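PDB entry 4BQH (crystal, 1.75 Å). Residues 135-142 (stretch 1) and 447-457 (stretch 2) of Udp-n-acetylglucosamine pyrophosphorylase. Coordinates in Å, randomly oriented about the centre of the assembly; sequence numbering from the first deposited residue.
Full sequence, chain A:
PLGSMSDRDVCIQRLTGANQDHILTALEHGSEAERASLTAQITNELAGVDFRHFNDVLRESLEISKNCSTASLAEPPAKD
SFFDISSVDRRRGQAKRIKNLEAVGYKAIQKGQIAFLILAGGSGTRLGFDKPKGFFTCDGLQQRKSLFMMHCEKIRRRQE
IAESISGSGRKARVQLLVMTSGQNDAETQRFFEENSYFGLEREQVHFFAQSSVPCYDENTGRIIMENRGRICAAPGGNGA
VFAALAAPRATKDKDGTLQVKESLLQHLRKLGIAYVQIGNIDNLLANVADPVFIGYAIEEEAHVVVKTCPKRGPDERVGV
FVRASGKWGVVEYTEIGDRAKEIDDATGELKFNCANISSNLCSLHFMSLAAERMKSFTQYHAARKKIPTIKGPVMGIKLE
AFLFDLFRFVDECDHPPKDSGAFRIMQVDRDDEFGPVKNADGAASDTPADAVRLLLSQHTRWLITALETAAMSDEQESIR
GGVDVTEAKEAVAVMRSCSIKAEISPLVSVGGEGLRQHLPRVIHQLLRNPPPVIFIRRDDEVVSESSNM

Stretch 1 (135-142) FFTCDGLQ
Stretch 2 447-457: TPADAVRLLLS

The two stretches belong to one chain, and the touching residues lie at least 310 positions apart in sequence, so this is a tertiary contact between an irregular segment and a helix. In stretch 1, F136 to D139 are extended, with phi/psi of -62/135, -114/118, -71/130 and -71/157. G140 breaks this run at 93/-2, and L141 returns to -113/137. Stretch 2 is helical from P448 through S457 and continues beyond, with phi between -56 and -68 and psi between -36 and -52. The register is set by two pairs of CA atoms: C138 CA to P448 CA at 6.0 Å and G140 CA to V452 CA at 6.9 Å. Both chains therefore advance in the same sense, stretch 1 moving two residues while the helix moves four, about one turn.

Backbone hydrogen bonds hold the helix internally. The series starts with A451 N to T447 O at 3.1 Å, V452 N to P448 O at 2.9 Å and R453 N to A449 O at 2.9 Å, and it runs on to S457 N with R453 O at 3.0 Å. T447, at phi/psi -94/163 and chi1 69° (p), occupies the N-cap: its OG1 accepts from D450 N at 3.1 Å, with an N-H...acceptor angle of 156°, satisfying an amide that the first turn leaves without a backbone acceptor. A weak bond from T447 N to D450 OD2, 3.4 Å, returns the link. D450 (chi1 -68°, m) also forms a salt bridge through OD1 to R453 NH1 at 3.0 Å; R453 starts t, t, m along chi1 to chi3. None of these polar side chains reaches stretch 1.

No hydrogen bond crosses between the stretches; the contact is one of van der Waals packing, burying 313 Å² summed over both sides. At the start of the helix, F136 (chi1 -176°, t; chi2 81°) brings CZ to 3.7 Å from P448 CG. The approach is oblique to the ring. C138 (chi1 -69°, m) adds a looser contact, SG to P448 CB at 4.3 Å.

One turn on, V452 (chi1 166°, t) is the hub, with 68 Å² covered. Its CG2 lies 3.8 Å from C138 CB and 3.7 Å from D139 O, while its CG1 lies 3.9 Å from G140 O and 3.8 Å from L141 CD2. The carbonyl contacts are packing against methyl groups. G140 has a conformational reason to be glycine: at its backbone angles, a CB would be jammed against the carbonyl O of D139. Such a CB would point toward the helix, 3.7 Å from V452 CG1.

L141 closes the far end. Its CA-to-CB bond points sideways, but chi1 -62° (m) and chi2 172° (t) bring the side-chain end nearer. Besides V452, its CD2 meets L455 CD2 at 4.0 Å and L456 CD2 at 4.1 Å. L455 is t, p (chi1 -172°, chi2 73°); L456 is m, t (-59°, -170°). One methyl group thus packs against three helix residues.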

ATOM      1  N   PHE A 135       8.740 -11.300  -1.242  1.00 12.45           N
ATOM      2  CA  PHE A 135       9.399 -12.493  -1.811  1.00 13.13           C
ATOM      3  C   PHE A 135       8.415 -13.661  -1.921  1.00 13.24           C
ATOM      4  O   PHE A 135       8.668 -14.641  -2.657  1.00 13.56           O
ATOM      5  CB  PHE A 135      10.576 -12.973  -0.919  1.00 13.24           C
ATOM      6  CG  PHE A 135      11.786 -12.066  -0.878  1.00 14.25           C
ATOM      7  CD1 PHE A 135      11.685 -10.683  -0.937  1.00 14.75           C
ATOM      8  CD2 PHE A 135      13.049 -12.619  -0.680  1.00 14.69           C
ATOM      9  CE1 PHE A 135      12.807  -9.882  -0.847  1.00 15.08           C
ATOM     10  CE2 PHE A 135      14.176 -11.818  -0.604  1.00 15.35           C
ATOM     11  CZ  PHE A 135      14.055 -10.448  -0.683  1.00 14.10           C
ATOM     12  N   PHE A 136       7.309 -13.588  -1.180  1.00 13.76           N
ATOM     13  CA  PHE A 136       6.385 -14.730  -1.042  1.00 13.97           C
ATOM     14  C   PHE A 136       5.761 -15.158  -2.367  1.00 14.27           C
ATOM     15  O   PHE A 136       5.304 -14.312  -3.157  1.00 13.69           O
ATOM     16  CB  PHE A 136       5.283 -14.417  -0.021  1.00 14.11           C
ATOM     17  CG  PHE A 136       4.356 -15.571   0.258  1.00 14.69           C
ATOM     18  CD1 PHE A 136       4.728 -16.585   1.142  1.00 15.81           C
ATOM     19  CD2 PHE A 136       3.101 -15.639  -0.349  1.00 15.06           C
ATOM     20  CE1 PHE A 136       3.879 -17.661   1.390  1.00 15.42           C
ATOM     21  CE2 PHE A 136       2.247 -16.708  -0.094  1.00 15.92           C
ATOM     22  CZ  PHE A 136       2.639 -17.715   0.780  1.00 15.34           C
ATOM     23  N   THR A 137       5.738 -16.474  -2.593  1.00 15.17           N
ATOM     24  CA  THR A 137       5.138 -17.070  -3.796  1.00 16.76           C
ATOM     25  C   THR A 137       3.923 -17.883  -3.384  1.00 18.41           C
ATOM     26  O   THR A 137       4.034 -18.840  -2.608  1.00 19.53           O
ATOM     27  CB  THR A 137       6.172 -17.952  -4.547  1.00 17.42           C
ATOM     28  OG1 THR A 137       7.269 -17.123  -4.942  1.00 18.75           O
ATOM     29  CG2 THR A 137       5.569 -18.592  -5.786  1.00 18.19           C
ATOM     30  N   CYS A 138       2.754 -17.493  -3.873  1.00 19.20           N
ATOM     31  CA  CYS A 138       1.525 -18.223  -3.564  1.00 19.58           C
ATOM     32  C   CYS A 138       1.481 -19.577  -4.260  1.00 22.06           C
ATOM     33  O   CYS A 138       1.703 -19.666  -5.463  1.00 20.75           O
ATOM     34  CB  CYS A 138       0.301 -17.423  -3.994  1.00 20.30           C
ATOM     35  SG  CYS A 138      -0.003 -15.940  -3.031  1.00 20.32           S
ATOM     36  N   ASP A 139       1.188 -20.626  -3.487  1.00 23.94           N
ATOM     37  CA  ASP A 139       0.838 -21.920  -4.049  1.00 27.75           C
ATOM     38  C   ASP A 139      -0.532 -21.822  -4.674  1.00 25.76           C
ATOM     39  O   ASP A 139      -1.353 -20.969  -4.296  1.00 27.18           O
ATOM     40  CB  ASP A 139       0.785 -22.982  -2.950  1.00 31.01           C
ATOM     41  CG  ASP A 139       2.114 -23.166  -2.257  1.00 33.29           C
ATOM     42  OD1 ASP A 139       3.170 -23.040  -2.918  1.00 38.32           O
ATOM     43  OD2 ASP A 139       2.091 -23.429  -1.042  1.00 37.14           O
ATOM     44  N   GLY A 140      -0.804 -22.708  -5.617  1.00 24.12           N
ATOM     45  CA  GLY A 140      -2.098 -22.720  -6.241  1.00 23.34           C
ATOM     46  C   GLY A 140      -2.136 -21.898  -7.512  1.00 21.65           C
ATOM     47  O   GLY A 140      -3.178 -21.807  -8.149  1.00 23.61           O
ATOM     48  N   LEU A 141      -1.016 -21.263  -7.846  1.00 20.60           N
ATOM     49  CA  LEU A 141      -0.920 -20.544  -9.107  1.00 18.93           C
ATOM     50  C   LEU A 141       0.075 -21.246 -10.008  1.00 19.54           C
ATOM     51  O   LEU A 141       1.154 -21.643  -9.569  1.00 20.18           O
ATOM     52  CB  LEU A 141      -0.512 -19.086  -8.900  1.00 18.53           C
ATOM     53  CG  LEU A 141      -1.487 -18.239  -8.069  1.00 17.56           C
ATOM     54  CD1 LEU A 141      -0.854 -16.887  -7.778  1.00 16.97           C
ATOM     55  CD2 LEU A 141      -2.821 -18.064  -8.801  1.00 16.87           C
ATOM     56  N   GLN A 142      -0.297 -21.375 -11.278  1.00 18.21           N
ATOM     57  CA  GLN A 142       0.602 -21.901 -12.282  1.00 19.01           C
ATOM     58  C   GLN A 142       1.764 -20.952 -12.571  1.00 19.23           C
ATOM     59  O   GLN A 142       2.832 -21.393 -12.975  1.00 18.58           O
ATOM     60  CB  GLN A 142      -0.176 -22.231 -13.558  1.00 19.80           C
ATOM     61  CG  GLN A 142      -1.189 -23.369 -13.355  1.00 21.33           C
ATOM     62  CD  GLN A 142      -1.702 -23.936 -14.657  1.00 22.76           C
ATOM     63  OE1 GLN A 142      -2.898 -23.988 -14.876  1.00 25.81           O
ATOM     64  NE2 GLN A 142      -0.799 -24.331 -15.539  1.00 25.04           N
ATOM     65  N   THR A 447      -5.733 -15.764   4.156  1.00 14.68           N
ATOM     66  CA  THR A 447      -4.688 -16.724   3.812  1.00 13.89           C
ATOM     67  C   THR A 447      -4.333 -16.617   2.310  1.00 13.77           C
ATOM     68  O   THR A 447      -5.107 -16.040   1.533  1.00 13.19           O
ATOM     69  CB  THR A 447      -5.154 -18.167   4.062  1.00 14.30           C
ATOM     70  OG1 THR A 447      -6.160 -18.493   3.103  1.00 14.07           O
ATOM     71  CG2 THR A 447      -5.717 -18.336   5.482  1.00 14.28           C
ATOM     72  N   PRO A 448      -3.174 -17.174   1.907  1.00 13.72           N
ATOM     73  CA  PRO A 448      -2.834 -17.215   0.482  1.00 13.31           C
ATOM     74  C   PRO A 448      -3.927 -17.898  -0.327  1.00 13.46           C
ATOM     75  O   PRO A 448      -4.299 -17.402  -1.366  1.00 12.74           O
ATOM     76  CB  PRO A 448      -1.515 -18.012   0.454  1.00 13.61           C
ATOM     77  CG  PRO A 448      -0.912 -17.742   1.794  1.00 14.20           C
ATOM     78  CD  PRO A 448      -2.092 -17.757   2.725  1.00 14.07           C
ATOM     79  N   ALA A 449      -4.476 -19.016   0.168  1.00 13.42           N
ATOM     80  CA  ALA A 449      -5.520 -19.689  -0.584  1.00 12.71           C
ATOM     81  C   ALA A 449      -6.759 -18.837  -0.775  1.00 12.47           C
ATOM     82  O   ALA A 449      -7.420 -18.946  -1.806  1.00 11.67           O
ATOM     83  CB  ALA A 449      -5.887 -21.019   0.086  1.00 13.84           C
ATOM     84  N   ASP A 450      -7.111 -18.031   0.240  1.00 11.95           N
ATOM     85  CA  ASP A 450      -8.256 -17.148   0.147  1.00 12.02           C
ATOM     86  C   ASP A 450      -8.010 -16.105  -0.938  1.00 11.18           C
ATOM     87  O   ASP A 450      -8.906 -15.826  -1.725  1.00 11.07           O
ATOM     88  CB  ASP A 450      -8.582 -16.456   1.490  1.00 13.01           C
ATOM     89  CG  ASP A 450      -9.103 -17.429   2.569  1.00 15.25           C
ATOM     90  OD1 ASP A 450      -9.813 -18.418   2.258  1.00 14.34           O
ATOM     91  OD2 ASP A 450      -8.785 -17.204   3.761  1.00 17.39           O
ATOM     92  N   ALA A 451      -6.793 -15.548  -0.991  1.00 11.35           N
ATOM     93  CA  ALA A 451      -6.477 -14.534  -2.006  1.00 11.52           C
ATOM     94  C   ALA A 451      -6.457 -15.147  -3.409  1.00 11.63           C
ATOM     95  O   ALA A 451      -7.006 -14.562  -4.330  1.00 11.23           O
ATOM     96  CB  ALA A 451      -5.137 -13.861  -1.711  1.00 11.79           C
ATOM     97  N   VAL A 452      -5.832 -16.320  -3.542  1.00 11.82           N
ATOM     98  CA  VAL A 452      -5.807 -17.045  -4.827  1.00 12.24           C
ATOM     99  C   VAL A 452      -7.224 -17.348  -5.297  1.00 11.78           C
ATOM    100  O   VAL A 452      -7.525 -17.173  -6.459  1.00 11.69           O
ATOM    101  CB  VAL A 452      -4.895 -18.304  -4.789  1.00 12.67           C
ATOM    102  CG1 VAL A 452      -5.132 -19.234  -5.998  1.00 13.84           C
ATOM    103  CG2 VAL A 452      -3.419 -17.908  -4.671  1.00 13.55           C
ATOM    104  N   ARG A 453      -8.121 -17.785  -4.407  1.00 11.72           N
ATOM    105  CA  ARG A 453      -9.508 -17.968  -4.827  1.00 12.12           C
ATOM    106  C   ARG A 453     -10.121 -16.700  -5.426  1.00 12.06           C
ATOM    107  O   ARG A 453     -10.806 -16.774  -6.429  1.00 11.45           O
ATOM    108  CB  ARG A 453     -10.392 -18.486  -3.669  1.00 13.53           C
ATOM    109  CG  ARG A 453     -11.894 -18.550  -3.978  1.00 14.94           C
ATOM    110  CD  ARG A 453     -12.703 -18.921  -2.715  1.00 16.64           C
ATOM    111  NE  ARG A 453     -12.069 -20.073  -2.082  1.00 18.27           N
ATOM    112  CZ  ARG A 453     -11.482 -20.054  -0.890  1.00 17.91           C
ATOM    113  NH1 ARG A 453     -11.500 -18.953  -0.118  1.00 18.31           N
ATOM    114  NH2 ARG A 453     -10.913 -21.145  -0.453  1.00 20.51           N
ATOM    115  N   LEU A 454      -9.896 -15.533  -4.813  1.00 11.31           N
ATOM    116  CA  LEU A 454     -10.469 -14.298  -5.364  1.00 12.20           C
ATOM    117  C   LEU A 454      -9.854 -13.965  -6.729  1.00 11.52           C
ATOM    118  O   LEU A 454     -10.564 -13.523  -7.641  1.00 11.37           O
ATOM    119  CB  LEU A 454     -10.235 -13.112  -4.417  1.00 12.99           C
ATOM    120  CG  LEU A 454     -10.933 -13.236  -3.042  1.00 13.84           C
ATOM    121  CD1 LEU A 454     -10.498 -12.065  -2.163  1.00 15.00           C
ATOM    122  CD2 LEU A 454     -12.445 -13.269  -3.175  1.00 14.98           C
ATOM    123  N   LEU A 455      -8.552 -14.185  -6.843  1.00 11.49           N
ATOM    124  CA  LEU A 455      -7.820 -13.889  -8.097  1.00 12.01           C
ATOM    125  C   LEU A 455      -8.386 -14.732  -9.228  1.00 12.50           C
ATOM    126  O   LEU A 455      -8.785 -14.207 -10.284  1.00 12.37           O
ATOM    127  CB  LEU A 455      -6.312 -14.133  -7.943  1.00 12.12           C
ATOM    128  CG  LEU A 455      -5.422 -13.678  -9.124  1.00 12.10           C
ATOM    129  CD1 LEU A 455      -5.306 -12.148  -9.170  1.00 13.37           C
ATOM    130  CD2 LEU A 455      -4.038 -14.291  -9.065  1.00 12.85           C
ATOM    131  N   LEU A 456      -8.479 -16.037  -8.996  1.00 12.58           N
ATOM    132  CA  LEU A 456      -9.065 -16.914 -10.023  1.00 13.66           C
ATOM    133  C   LEU A 456     -10.506 -16.558 -10.357  1.00 14.20           C
ATOM    134  O   LEU A 456     -10.909 -16.533 -11.519  1.00 14.59           O
ATOM    135  CB  LEU A 456      -8.936 -18.384  -9.619  1.00 14.01           C
ATOM    136  CG  LEU A 456      -7.531 -18.920  -9.380  1.00 15.65           C
ATOM    137  CD1 LEU A 456      -7.588 -20.436  -9.237  1.00 16.95           C
ATOM    138  CD2 LEU A 456      -6.567 -18.525 -10.480  1.00 16.19           C
ATOM    139  N   SER A 457     -11.300 -16.224  -9.343  1.00 14.38           N
ATOM    140  CA  SER A 457     -12.676 -15.846  -9.600  1.00 14.82           C
ATOM    141  C   SER A 457     -12.804 -14.610 -10.471  1.00 14.48           C
ATOM    142  O   SER A 457     -13.714 -14.513 -11.309  1.00 14.29           O
ATOM    143  CB  SER A 457     -13.437 -15.632  -8.289  1.00 15.98           C
ATOM    144  OG  SER A 457     -13.741 -16.901  -7.750  1.00 19.90           O
TER